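Local coordinates for protein MgGH51 (Meripilus giganteus, PDB 6ZPV) that hydrolyses terminal alpha-L-arabinofuranosyl linkages as a family GH51 glycosidase, probably releasing L-arabinose from the side chains of plant polysaccharides, at residues D24-G29 and T492-S497; L217-P222 and V503-S508; P222-F227 and A476-P481; F463-E468 and K513-N518. All blocks are in the same frame, centred on the assembly; numbering follows the deposited sequence. Where two conformers were deposited one is given.

Interaction 1. Residues D24-G29 and T492-S497; sequences DINHSG and TPDLVS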
loop_
_atom_site.group_PDB
_atom_site.type_symbol
_atom_site.label_atom_id
_atom_site.label_comp_id
_atom_site.label_asym_id
_atom_site.label_seq_id
_atom_site.Cartn_x
_atom_site.Cartn_y
_atom_site.Cartn_z
ATOM N N ASP A 24 -2.715 5.213 -1.825
ATOM C CA ASP A 24 -1.563 5.843 -2.490
ATOM C C ASP A 24 -1.235 7.111 -1.697
ATOM O O ASP A 24 -1.946 8.142 -1.775
ATOM C CB ASP A 24 -1.882 6.144 -3.963
ATOM C CG ASP A 24 -0.638 6.237 -4.783
ATOM O OD1 ASP A 24 0.441 6.635 -4.248
ATOM O OD2 ASP A 24 -0.696 5.880 -6.018
ATOM N N ILE A 25 -0.194 7.024 -0.869
ATOM C CA ILE A 25 0.324 8.111 -0.030
ATOM C C ILE A 25 1.848 7.921 -0.057
ATOM O O ILE A 25 2.335 6.783 -0.131
ATOM C CB ILE A 25 -0.229 8.035 1.413
ATOM C CG1 ILE A 25 0.215 9.221 2.291
ATOM C CG2 ILE A 25 0.071 6.710 2.075
ATOM C CD1 ILE A 25 -0.410 9.230 3.666
ATOM N N ASN A 26 2.613 8.994 0.003
ATOM C CA ASN A 26 4.065 8.872 -0.045
ATOM C C ASN A 26 4.533 8.126 -1.308
ATOM O O ASN A 26 5.558 7.431 -1.314
ATOM C CB ASN A 26 4.656 8.161 1.174
ATOM C CG ASN A 26 4.159 8.622 2.511
ATOM O OD1 ASN A 26 4.086 9.829 2.768
ATOM N ND2 ASN A 26 3.870 7.651 3.397
ATOM N N HIS A 27 3.776 8.263 -2.412
ATOM C CA HIS A 27 4.094 7.522 -3.643
ATOM C C HIS A 27 4.238 6.012 -3.352
ATOM O O HIS A 27 5.061 5.325 -3.921
ATOM C CB HIS A 27 5.321 8.108 -4.332
ATOM C CG HIS A 27 4.985 9.328 -5.116
ATOM N ND1 HIS A 27 4.361 9.278 -6.335
ATOM C CD2 HIS A 27 5.061 10.632 -4.790
ATOM C CE1 HIS A 27 4.124 10.498 -6.752
ATOM N NE2 HIS A 27 4.568 11.337 -5.820
ATOM N N SER A 28 3.296 5.516 -2.571
ATOM C CA SER A 28 3.144 4.066 -2.295
ATOM C C SER A 28 2.542 3.302 -3.462
ATOM O O SER A 28 2.751 2.067 -3.528
ATOM C CB SER A 28 2.293 3.834 -1.093
ATOM O OG SER A 28 1.000 4.358 -1.335
ATOM N N GLY A 29 1.787 3.962 -4.326
ATOM C CA GLY A 29 1.186 3.310 -5.509
ATOM C C GLY A 29 2.013 3.686 -6.716
ATOM O O GLY A 29 2.979 3.002 -7.068
ATOM N N THR A 492 4.902 10.559 8.106
ATOM C CA THR A 492 5.783 9.605 8.775
ATOM C C THR A 492 5.167 9.316 10.133
ATOM O O THR A 492 4.395 10.107 10.667
ATOM C CB THR A 492 7.194 10.160 8.945
ATOM O OG1 THR A 492 7.186 11.261 9.882
ATOM C CG2 THR A 492 7.795 10.632 7.629
ATOM N N PRO A 493 5.591 8.240 10.805
ATOM C CA PRO A 493 6.406 7.154 10.273
ATOM C C PRO A 493 5.574 6.170 9.433
ATOM O O PRO A 493 4.353 6.151 9.497
ATOM C CB PRO A 493 6.900 6.476 11.560
ATOM C CG PRO A 493 5.742 6.600 12.497
ATOM C CD PRO A 493 5.167 7.973 12.170
ATOM N N ASP A 494 6.279 5.376 8.640
ATOM C CA ASP A 494 5.683 4.400 7.721
ATOM C C ASP A 494 6.279 3.014 7.909
ATOM O O ASP A 494 7.446 2.911 8.323
ATOM C CB ASP A 494 5.869 4.911 6.289
ATOM C CG ASP A 494 5.326 6.299 6.120
ATOM O OD1 ASP A 494 4.112 6.481 6.126
ATOM O OD2 ASP A 494 6.211 7.271 6.046
ATOM N N LEU A 495 5.521 1.974 7.574
ATOM C CA LEU A 495 5.987 0.620 7.885
ATOM C C LEU A 495 7.203 0.152 7.058
ATOM O O LEU A 495 8.102 -0.484 7.617
ATOM C CB LEU A 495 4.822 -0.393 7.744
ATOM C CG LEU A 495 5.044 -1.682 8.500
ATOM C CD1 LEU A 495 4.941 -1.466 10.002
ATOM C CD2 LEU A 495 4.034 -2.737 8.079
ATOM N N VAL A 496 7.163 0.426 5.774
ATOM C CA VAL A 496 8.212 0.008 4.834
ATOM C C VAL A 496 8.572 1.201 3.976
ATOM O O VAL A 496 7.678 1.832 3.405
ATOM C CB VAL A 496 7.701 -1.171 3.988
ATOM C CG1 VAL A 496 8.727 -1.560 2.905
ATOM C CG2 VAL A 496 7.371 -2.376 4.861
ATOM N N SER A 497 9.878 1.489 3.857
ATOM C CA SER A 497 10.338 2.625 3.068
ATOM C C SER A 497 11.180 2.138 1.909
ATOM O O SER A 497 11.645 1.001 1.925
ATOM C CB SER A 497 11.098 3.615 3.961
ATOM O OG SER A 497 10.316 3.994 5.085
#

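Interaction 2. Residues L217-P222 and V503-S508; sequences LAEMGP and VIKSTS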
loop_
_atom_site.group_PDB
_atom_site.type_symbol
_atom_site.label_atom_id
_atom_site.label_comp_id
_atom_site.label_asym_id
_atom_site.label_seq_id
_atom_site.Cartn_x
_atom_site.Cartn_y
_atom_site.Cartn_z
ATOM N N LEU A 217 5.930 -7.151 1.322
ATOM C CA LEU A 217 4.585 -7.228 1.876
ATOM C C LEU A 217 4.225 -8.670 2.105
ATOM O O LEU A 217 3.667 -9.009 3.173
ATOM C CB LEU A 217 3.598 -6.549 0.908
ATOM C CG LEU A 217 3.836 -5.050 0.702
ATOM C CD1 LEU A 217 2.694 -4.463 -0.136
ATOM C CD2 LEU A 217 4.100 -4.289 1.956
ATOM N N ALA A 218 4.485 -9.550 1.158
ATOM C CA ALA A 218 4.163 -10.959 1.369
ATOM C C ALA A 218 4.967 -11.566 2.521
ATOM O O ALA A 218 4.415 -12.396 3.285
ATOM C CB ALA A 218 4.355 -11.724 0.084
ATOM N N GLU A 219 6.182 -11.103 2.757
ATOM C CA GLU A 219 7.072 -11.586 3.857
ATOM C C GLU A 219 6.468 -11.452 5.215
ATOM O O GLU A 219 6.749 -12.242 6.121
ATOM C CB GLU A 219 8.427 -10.782 3.807
ATOM C CG GLU A 219 9.429 -11.025 4.866
ATOM C CD GLU A 219 10.638 -10.160 4.707
ATOM O OE1 GLU A 219 10.941 -9.737 3.556
ATOM O OE2 GLU A 219 11.267 -9.998 5.805
ATOM N N MET A 220 5.628 -10.435 5.344
ATOM C CA MET A 220 5.033 -10.063 6.623
ATOM C C MET A 220 3.992 -11.097 7.051
ATOM O O MET A 220 3.667 -11.109 8.205
ATOM C CB MET A 220 4.488 -8.636 6.555
ATOM C CG MET A 220 4.490 -7.900 7.888
ATOM S SD MET A 220 3.234 -6.591 7.926
ATOM C CE MET A 220 4.002 -5.791 6.527
ATOM N N GLY A 221 3.506 -11.963 6.167
ATOM C CA GLY A 221 2.381 -12.869 6.393
ATOM C C GLY A 221 1.045 -12.222 6.641
ATOM O O GLY A 221 0.244 -12.727 7.429
ATOM N N PRO A 222 0.672 -11.199 5.859
ATOM C CA PRO A 222 -0.637 -10.568 6.051
ATOM C C PRO A 222 -1.769 -11.471 5.582
ATOM O O PRO A 222 -1.632 -12.205 4.597
ATOM C CB PRO A 222 -0.576 -9.333 5.190
ATOM C CG PRO A 222 0.356 -9.733 4.071
ATOM C CD PRO A 222 1.416 -10.620 4.729
ATOM N N VAL A 503 14.777 -1.327 -0.503
ATOM C CA VAL A 503 13.711 -1.315 0.495
ATOM C C VAL A 503 14.343 -1.296 1.917
ATOM O O VAL A 503 15.394 -1.896 2.129
ATOM C CB VAL A 503 12.799 -2.519 0.336
ATOM C CG1 VAL A 503 11.832 -2.733 1.447
ATOM C CG2 VAL A 503 12.085 -2.514 -0.994
ATOM N N ILE A 504 13.680 -0.605 2.824
ATOM C CA ILE A 504 14.044 -0.493 4.236
ATOM C C ILE A 504 12.888 -1.069 5.048
ATOM O O ILE A 504 11.768 -0.506 5.017
ATOM C CB ILE A 504 14.299 0.981 4.621
ATOM C CG1 ILE A 504 15.422 1.596 3.798
ATOM C CG2 ILE A 504 14.687 1.056 6.086
ATOM C CD1 ILE A 504 15.154 2.846 3.244
ATOM N N LYS A 505 13.149 -2.124 5.792
ATOM C CA LYS A 505 12.149 -2.761 6.658
ATOM C C LYS A 505 12.303 -2.142 8.041
ATOM O O LYS A 505 13.338 -2.267 8.681
ATOM C CB LYS A 505 12.411 -4.275 6.700
ATOM C CG LYS A 505 12.220 -4.967 5.365
ATOM C CD LYS A 505 12.690 -6.331 5.272
ATOM C CE LYS A 505 12.818 -6.701 3.787
ATOM N NZ LYS A 505 13.190 -8.119 3.615
ATOM N N SER A 506 11.263 -1.476 8.516
ATOM C CA SER A 506 11.314 -0.733 9.795
ATOM C C SER A 506 11.296 -1.684 11.004
ATOM O O SER A 506 10.886 -2.843 10.936
ATOM C CB SER A 506 10.182 0.229 9.893
ATOM O OG SER A 506 8.920 -0.409 10.121
ATOM N N THR A 507 11.599 -1.094 12.167
ATOM C CA THR A 507 11.355 -1.793 13.444
ATOM C C THR A 507 9.888 -2.262 13.579
ATOM O O THR A 507 9.635 -3.405 13.942
ATOM C CB THR A 507 11.739 -0.869 14.613
ATOM O OG1 THR A 507 10.981 0.341 14.457
ATOM C CG2 THR A 507 13.232 -0.546 14.662
ATOM N N SER A 508 8.972 -1.360 13.220
ATOM C CA SER A 508 7.557 -1.696 13.278
ATOM C C SER A 508 7.179 -2.806 12.293
ATOM O O SER A 508 6.315 -3.612 12.631
ATOM C CB SER A 508 6.703 -0.427 13.069
ATOM O OG SER A 508 6.851 0.437 14.176
#

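Interaction 3. Residues P222-F227 and A476-P481; sequences PSFFRF and AASYAP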
loop_
_atom_site.group_PDB
_atom_site.type_symbol
_atom_site.label_atom_id
_atom_site.label_comp_id
_atom_site.label_asym_id
_atom_site.label_seq_id
_atom_site.Cartn_x
_atom_site.Cartn_y
_atom_site.Cartn_z
ATOM N N PRO A 222 0.672 -11.199 5.859
ATOM C CA PRO A 222 -0.637 -10.568 6.051
ATOM C C PRO A 222 -1.769 -11.471 5.582
ATOM O O PRO A 222 -1.632 -12.205 4.597
ATOM C CB PRO A 222 -0.576 -9.333 5.190
ATOM C CG PRO A 222 0.356 -9.733 4.071
ATOM C CD PRO A 222 1.416 -10.620 4.729
ATOM N N SER A 223 -2.927 -11.281 6.183
ATOM C CA SER A 223 -4.133 -12.044 5.821
ATOM C C SER A 223 -5.123 -11.200 5.012
ATOM O O SER A 223 -5.993 -11.780 4.342
ATOM C CB SER A 223 -4.870 -12.563 7.032
ATOM O OG SER A 223 -5.341 -11.495 7.837
ATOM N N PHE A 224 -5.036 -9.886 5.079
ATOM C CA PHE A 224 -5.984 -9.017 4.377
ATOM C C PHE A 224 -5.254 -7.775 3.917
ATOM O O PHE A 224 -4.156 -7.434 4.351
ATOM C CB PHE A 224 -7.165 -8.612 5.263
ATOM C CG PHE A 224 -6.828 -7.700 6.408
ATOM C CD1 PHE A 224 -6.650 -6.321 6.222
ATOM C CD2 PHE A 224 -6.606 -8.207 7.680
ATOM C CE1 PHE A 224 -6.262 -5.487 7.228
ATOM C CE2 PHE A 224 -6.240 -7.362 8.714
ATOM C CZ PHE A 224 -6.060 -6.016 8.496
ATOM N N PHE A 225 -5.916 -7.075 3.012
ATOM C CA PHE A 225 -5.424 -5.821 2.414
ATOM C C PHE A 225 -6.601 -4.846 2.341
ATOM O O PHE A 225 -7.552 -5.058 1.556
ATOM C CB PHE A 225 -4.832 -6.120 1.030
ATOM C CG PHE A 225 -4.022 -5.034 0.387
ATOM C CD1 PHE A 225 -4.612 -3.991 -0.321
ATOM C CD2 PHE A 225 -2.654 -5.061 0.391
ATOM C CE1 PHE A 225 -3.851 -3.087 -1.047
ATOM C CE2 PHE A 225 -1.886 -4.174 -0.331
ATOM C CZ PHE A 225 -2.497 -3.173 -1.071
ATOM N N ARG A 226 -6.578 -3.807 3.156
ATOM C CA ARG A 226 -7.615 -2.740 3.182
ATOM C C ARG A 226 -7.253 -1.709 2.113
ATOM O O ARG A 226 -6.085 -1.240 2.055
ATOM C CB ARG A 226 -7.668 -2.089 4.569
ATOM C CG ARG A 226 -8.741 -1.051 4.708
ATOM C CD ARG A 226 -8.483 -0.097 5.869
ATOM N NE ARG A 226 -9.499 0.949 5.987
ATOM C CZ ARG A 226 -9.259 2.187 6.428
ATOM N NH1 ARG A 226 -8.058 2.501 6.934
ATOM N NH2 ARG A 226 -10.211 3.101 6.330
ATOM N N PHE A 227 -8.186 -1.334 1.238
ATOM C CA PHE A 227 -7.870 -0.454 0.099
ATOM C C PHE A 227 -9.169 0.056 -0.468
ATOM O O PHE A 227 -10.230 -0.568 -0.234
ATOM C CB PHE A 227 -7.084 -1.231 -0.964
ATOM C CG PHE A 227 -7.935 -2.082 -1.879
ATOM C CD1 PHE A 227 -8.599 -3.175 -1.401
ATOM C CD2 PHE A 227 -8.152 -1.667 -3.187
ATOM C CE1 PHE A 227 -9.471 -3.870 -2.210
ATOM C CE2 PHE A 227 -9.012 -2.368 -3.989
ATOM C CZ PHE A 227 -9.699 -3.461 -3.502
ATOM N N ALA A 476 -9.417 -7.912 12.954
ATOM C CA ALA A 476 -8.439 -7.462 11.951
ATOM C C ALA A 476 -7.756 -6.209 12.497
ATOM O O ALA A 476 -8.397 -5.388 13.181
ATOM C CB ALA A 476 -9.176 -7.166 10.657
ATOM N N ALA A 477 -6.499 -6.017 12.132
ATOM C CA ALA A 477 -5.688 -4.884 12.590
ATOM C C ALA A 477 -4.589 -4.630 11.577
ATOM O O ALA A 477 -3.892 -5.569 11.172
ATOM C CB ALA A 477 -5.127 -5.177 13.940
ATOM N N SER A 478 -4.376 -3.347 11.239
ATOM C CA SER A 478 -3.333 -2.946 10.291
ATOM C C SER A 478 -2.690 -1.628 10.702
ATOM O O SER A 478 -3.374 -0.624 10.984
ATOM C CB SER A 478 -3.920 -2.837 8.864
ATOM O OG SER A 478 -5.191 -2.213 8.818
ATOM N N TYR A 479 -1.361 -1.621 10.668
ATOM C CA TYR A 479 -0.551 -0.393 10.820
ATOM C C TYR A 479 -0.817 0.557 9.644
ATOM O O TYR A 479 -1.101 0.089 8.531
ATOM C CB TYR A 479 0.938 -0.794 10.845
ATOM C CG TYR A 479 1.948 0.294 11.132
ATOM C CD1 TYR A 479 2.365 1.201 10.188
ATOM C CD2 TYR A 479 2.505 0.385 12.407
ATOM C CE1 TYR A 479 3.311 2.183 10.446
ATOM C CE2 TYR A 479 3.473 1.344 12.663
ATOM C CZ TYR A 479 3.889 2.246 11.702
ATOM O OH TYR A 479 4.839 3.228 11.928
ATOM N N ALA A 480 -0.653 1.853 9.858
ATOM C CA ALA A 480 -0.713 2.763 8.703
ATOM C C ALA A 480 0.167 3.963 8.894
ATOM O O ALA A 480 0.300 4.439 10.045
ATOM C CB ALA A 480 -2.128 3.202 8.430
ATOM N N PRO A 481 0.697 4.562 7.807
ATOM C CA PRO A 481 0.705 4.014 6.456
ATOM C C PRO A 481 1.683 2.837 6.308
ATOM O O PRO A 481 2.659 2.671 7.054
ATOM C CB PRO A 481 1.198 5.191 5.567
ATOM C CG PRO A 481 0.973 6.393 6.425
ATOM C CD PRO A 481 1.206 5.932 7.855
#

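Interaction 4. Residues F463-E468 and K513-N518; sequences FMTGLE and KLFALN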
loop_
_atom_site.group_PDB
_atom_site.type_symbol
_atom_site.label_atom_id
_atom_site.label_comp_id
_atom_site.label_asym_id
_atom_site.label_seq_id
_atom_site.Cartn_x
_atom_site.Cartn_y
_atom_site.Cartn_z
ATOM N N PHE A 463 0.443 -3.026 22.632
ATOM C CA PHE A 463 -0.980 -2.834 22.263
ATOM C C PHE A 463 -1.479 -4.054 21.459
ATOM O O PHE A 463 -2.643 -4.486 21.675
ATOM C CB PHE A 463 -1.058 -1.568 21.409
ATOM C CG PHE A 463 -2.453 -1.126 21.065
ATOM C CD1 PHE A 463 -3.236 -0.444 21.977
ATOM C CD2 PHE A 463 -2.963 -1.272 19.769
ATOM C CE1 PHE A 463 -4.506 0.002 21.645
ATOM C CE2 PHE A 463 -4.216 -0.829 19.437
ATOM C CZ PHE A 463 -4.965 -0.135 20.366
ATOM N N MET A 464 -0.668 -4.631 20.585
ATOM C CA MET A 464 -1.074 -5.789 19.769
ATOM C C MET A 464 -1.315 -7.020 20.640
ATOM O O MET A 464 -2.173 -7.847 20.252
ATOM C CB MET A 464 -0.014 -6.037 18.706
ATOM C CG MET A 464 0.078 -4.883 17.649
ATOM S SD MET A 464 1.652 -4.778 16.830
ATOM C CE MET A 464 1.410 -6.206 15.854
ATOM N N THR A 465 -0.618 -7.197 21.755
ATOM C CA THR A 465 -0.920 -8.315 22.639
ATOM C C THR A 465 -2.383 -8.203 23.127
ATOM O O THR A 465 -3.062 -9.227 23.280
ATOM C CB THR A 465 0.027 -8.454 23.838
ATOM O OG1 THR A 465 -0.118 -7.350 24.746
ATOM C CG2 THR A 465 1.454 -8.664 23.413
ATOM N N GLY A 466 -2.857 -6.976 23.357
ATOM C CA GLY A 466 -4.242 -6.770 23.738
ATOM C C GLY A 466 -5.185 -7.048 22.558
ATOM O O GLY A 466 -6.248 -7.603 22.759
ATOM N N LEU A 467 -4.830 -6.635 21.345
ATOM C CA LEU A 467 -5.649 -6.989 20.171
ATOM C C LEU A 467 -5.818 -8.513 20.099
ATOM O O LEU A 467 -6.924 -9.019 19.819
ATOM C CB LEU A 467 -5.031 -6.425 18.902
ATOM C CG LEU A 467 -4.881 -4.912 18.821
ATOM C CD1 LEU A 467 -4.236 -4.529 17.504
ATOM C CD2 LEU A 467 -6.203 -4.191 18.957
ATOM N N GLU A 468 -4.733 -9.229 20.327
ATOM C CA GLU A 468 -4.767 -10.685 20.212
ATOM C C GLU A 468 -5.557 -11.310 21.352
ATOM O O GLU A 468 -6.398 -12.215 21.140
ATOM C CB GLU A 468 -3.331 -11.245 20.098
ATOM C CG GLU A 468 -3.251 -12.693 19.753
ATOM C CD GLU A 468 -1.833 -13.132 19.413
ATOM O OE1 GLU A 468 -1.096 -13.481 20.338
ATOM O OE2 GLU A 468 -1.491 -13.103 18.188
ATOM N N LYS A 513 5.550 -8.423 11.479
ATOM C CA LYS A 513 5.893 -9.763 10.960
ATOM C C LYS A 513 5.983 -10.790 12.094
ATOM O O LYS A 513 5.486 -11.928 11.921
ATOM C CB LYS A 513 7.223 -9.624 10.217
ATOM C CG LYS A 513 7.748 -10.917 9.621
ATOM C CD LYS A 513 9.094 -10.745 8.884
ATOM C CE LYS A 513 9.634 -12.044 8.319
ATOM N NZ LYS A 513 11.011 -11.874 7.776
ATOM N N LEU A 514 6.613 -10.448 13.190
ATOM C CA LEU A 514 6.718 -11.377 14.320
ATOM C C LEU A 514 5.323 -11.760 14.813
ATOM O O LEU A 514 5.096 -12.923 15.167
ATOM C CB LEU A 514 7.561 -10.765 15.447
ATOM C CG LEU A 514 9.070 -10.754 15.218
ATOM C CD1 LEU A 514 9.737 -9.911 16.246
ATOM C CD2 LEU A 514 9.664 -12.123 15.218
ATOM N N PHE A 515 4.392 -10.807 14.864
ATOM C CA PHE A 515 3.055 -11.136 15.345
ATOM C C PHE A 515 2.302 -11.983 14.344
ATOM O O PHE A 515 1.615 -12.935 14.723
ATOM C CB PHE A 515 2.291 -9.866 15.761
ATOM C CG PHE A 515 2.563 -9.429 17.194
ATOM C CD1 PHE A 515 3.810 -9.079 17.624
ATOM C CD2 PHE A 515 1.520 -9.390 18.101
ATOM C CE1 PHE A 515 4.029 -8.775 18.956
ATOM C CE2 PHE A 515 1.744 -9.088 19.426
ATOM C CZ PHE A 515 2.997 -8.770 19.853
ATOM N N ALA A 516 2.362 -11.629 13.066
ATOM C CA ALA A 516 1.558 -12.279 12.027
ATOM C C ALA A 516 2.066 -13.653 11.656
ATOM O O ALA A 516 1.254 -14.539 11.345
ATOM C CB ALA A 516 1.522 -11.387 10.783
ATOM N N LEU A 517 3.374 -13.866 11.634
ATOM C CA LEU A 517 3.904 -15.181 11.218
ATOM C C LEU A 517 3.909 -16.200 12.367
ATOM O O LEU A 517 4.194 -17.416 12.112
ATOM C CB LEU A 517 5.339 -15.026 10.749
ATOM C CG LEU A 517 5.524 -14.379 9.383
ATOM C CD1 LEU A 517 6.978 -14.434 9.009
ATOM C CD2 LEU A 517 4.704 -15.058 8.288
ATOM N N ASN A 518 3.663 -15.799 13.576
ATOM C CA ASN A 518 3.749 -16.642 14.772
ATOM C C ASN A 518 2.404 -16.529 15.539
ATOM O O ASN A 518 2.359 -16.019 16.656
ATOM C CB ASN A 518 4.961 -16.231 15.624
ATOM C CG ASN A 518 6.235 -16.252 14.836
ATOM O OD1 ASN A 518 6.827 -17.298 14.580
ATOM N ND2 ASN A 518 6.683 -15.096 14.442
#

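Interaction 1. Residues D24-G29 and T492-S497
N26 and D494 meet across a turn and the loop that runs into strand 496-498, where the nearest alpha carbons, those of N26 and T492, stay 9.0 Å apart, and N26 itself has the positive phi of a left-handed conformation. The contact therefore rests on side chains alone. Both residues aim CB at the other segment, and they approach from opposite directions. The CG of N26 stands beside its own backbone N and anti to the carbonyl carbon (chi1 -47°), which carries the amide across to the carboxylate. ND2 of N26 lies 3.0 Å from OD1 of D494, whereas OD2 of D494 is 3.6 Å from the same nitrogen. With the amide and carboxylate planes 71° apart, the amide is turned well out of the carboxylate plane. The other end of the amide, OD1 of N26, accepts the backbone N of Q490, a bond that probably helps to fix the rotation of the amide. Behind N26 the turn is held internally: S28 N reaches I25 O at 2.9 Å, and G29 N donates to D24 OD1 at 3.0 Å with an N-H...O angle of 153°. The buried pair thus joins the loop between strand 20-21 and helix 29-33 to the approach to strand 496-498, where D494 packs on P481 and Q484, and L495 and V496 lean on helix 507-517.

Interaction 2. Residues L217-P222 and V503-S508
Two extended side chains bring E219 and K505 together: E219 sets CG anti to its N (chi1 176°), and K505 sets CG beside its N (chi1 -65°), each running on nearly straight beyond CG. They arrive from opposite directions, so the contact is made at their charged ends. K505 NZ donates to E219 OE1 at 2.8 Å, in a salt bridge that uses the syn lone pair of that oxygen, the one on the side of its partner oxygen. OE2 of E219 is farther from K505 NZ, at 3.5 Å, and forms a salt bridge with K513 of helix 507-517. One carboxylate is thereby shared between two lysines, each oxygen serving one ammonium group. With an alanine in place of E219, K505 and K513 would probably lose their shared counter-charge, and the end of K505 would be set free to turn. The side chain of K505 also touches T216 and F510, and that of E219 touches F509. Both residues are partly exposed, as suits a contact near the surface. After the helix, G221 takes a positive phi (64°) and the chain turns into P222. On the other side, S506 is the N-cap of helix 507-517. The bridge thus ties the end of helix 211-219 to the strand-to-helix turn preceding helix 507-517, two helices of the outer layer of the (beta/alpha)8 barrel expected of GH51 enzymes.

Interaction 3. Residues P222-F227 and A476-P481
Apolar packing begins with F224 and A476: CE2 of the F224 ring comes to 3.5 Å from A476 CB, with CD2 of F224 farther from that methyl at 4.1 Å. The ring gets there because its CG stands between the backbone N and the carbonyl carbon (chi1 68°), over its own strand. F426 of strand 424-432 packs against F224 with its ring plane nearly perpendicular, and against A476 and S478 as well. Contact with the backbone comes next: CZ of F224 lies 3.5 Å from A477 O and 3.7 Å from A477 N, so the CZ corner of the ring rests against the backbone of A477, near both peptide groups that flank it. The two strands are not partners in the sheet. Their axes approach to 8.7 Å at 65°, and strand 20-21, the backbone partner of F224 through L20, neighbours 224-227; side chains meeting across such a gap fit the interior of a (beta/alpha)8 barrel. With an alanine at F224, the methyl of A476 and the backbone of A477 would probably lose the ring that packs against them, opening a gap between the two strands. Among ionic contacts on the same strand, R226 also aims CB toward 476-481 but ends in salt bridges with E347 and E429. The polar approach to the ring is made by S478, whose OG lies near the ring plane at its edge, 3.8 Å from F224 CE1, while its hydrogen bond goes to G428 O.

Interaction 4. Residues F463-E468 and K513-N518
M464 meets F515 at CB, at the sulfur and at the terminal methyl. Its CB starts the contact, 3.6 Å from CE2 of the F515 ring and 3.7 Å from CD2. CG stands beside the backbone N, anti to the carbonyl carbon, and SD comes to 4.8 Å from the ring centroid, only 10° off the ring normal: a Met-aromatic contact. A bend at chi3 (73°) folds the terminal CE back onto the base of the ring, 3.7 Å from CG and 3.8 Å from CB of F515. T465 adds a second approach: its CG2 lies in the ring plane at the edge, 3.9 Å from CZ of F515, while its OG1 is hydrogen-bonded to A462 O one turn back. In the partner helix, N518 ND2 donates to L514 O at 2.8 Å, nearly straight at 172°, bridging the last turn. K551 of strand 547-554 is shared between backbone oxygens of F515 and N518 and the E468 carboxylate. The Met-aromatic contact joins the helix before the last barrel strand to the one after it, neighbours in the outer layer of the (beta/alpha)8 barrel expected of a GH51 enzyme, beside the C-terminal antiparallel sheet.

In the fold
Interactions 1, 3 and 4 are buried, whereas interaction 2 is a surface contact. Interaction 3 lies inside the parallel barrel and is chiefly aromatic and aliphatic; interaction 4, farthest from the centre of the chain, is apolar packing between helices of the outer layer. Interactions 1 and 2 are polar, the first setting an amide close to a carboxylate, the second a charge against a charge. Helix 507-517 belongs to both 2 and 4, and E219 links them through K513. Interactions 1 and 2 meet in the small sheet where strands 496-498 and 503-505 are neighbours. Interactions 2 and 3 share P222, while L495 N probably donates to P481 O, joining 1 to 3.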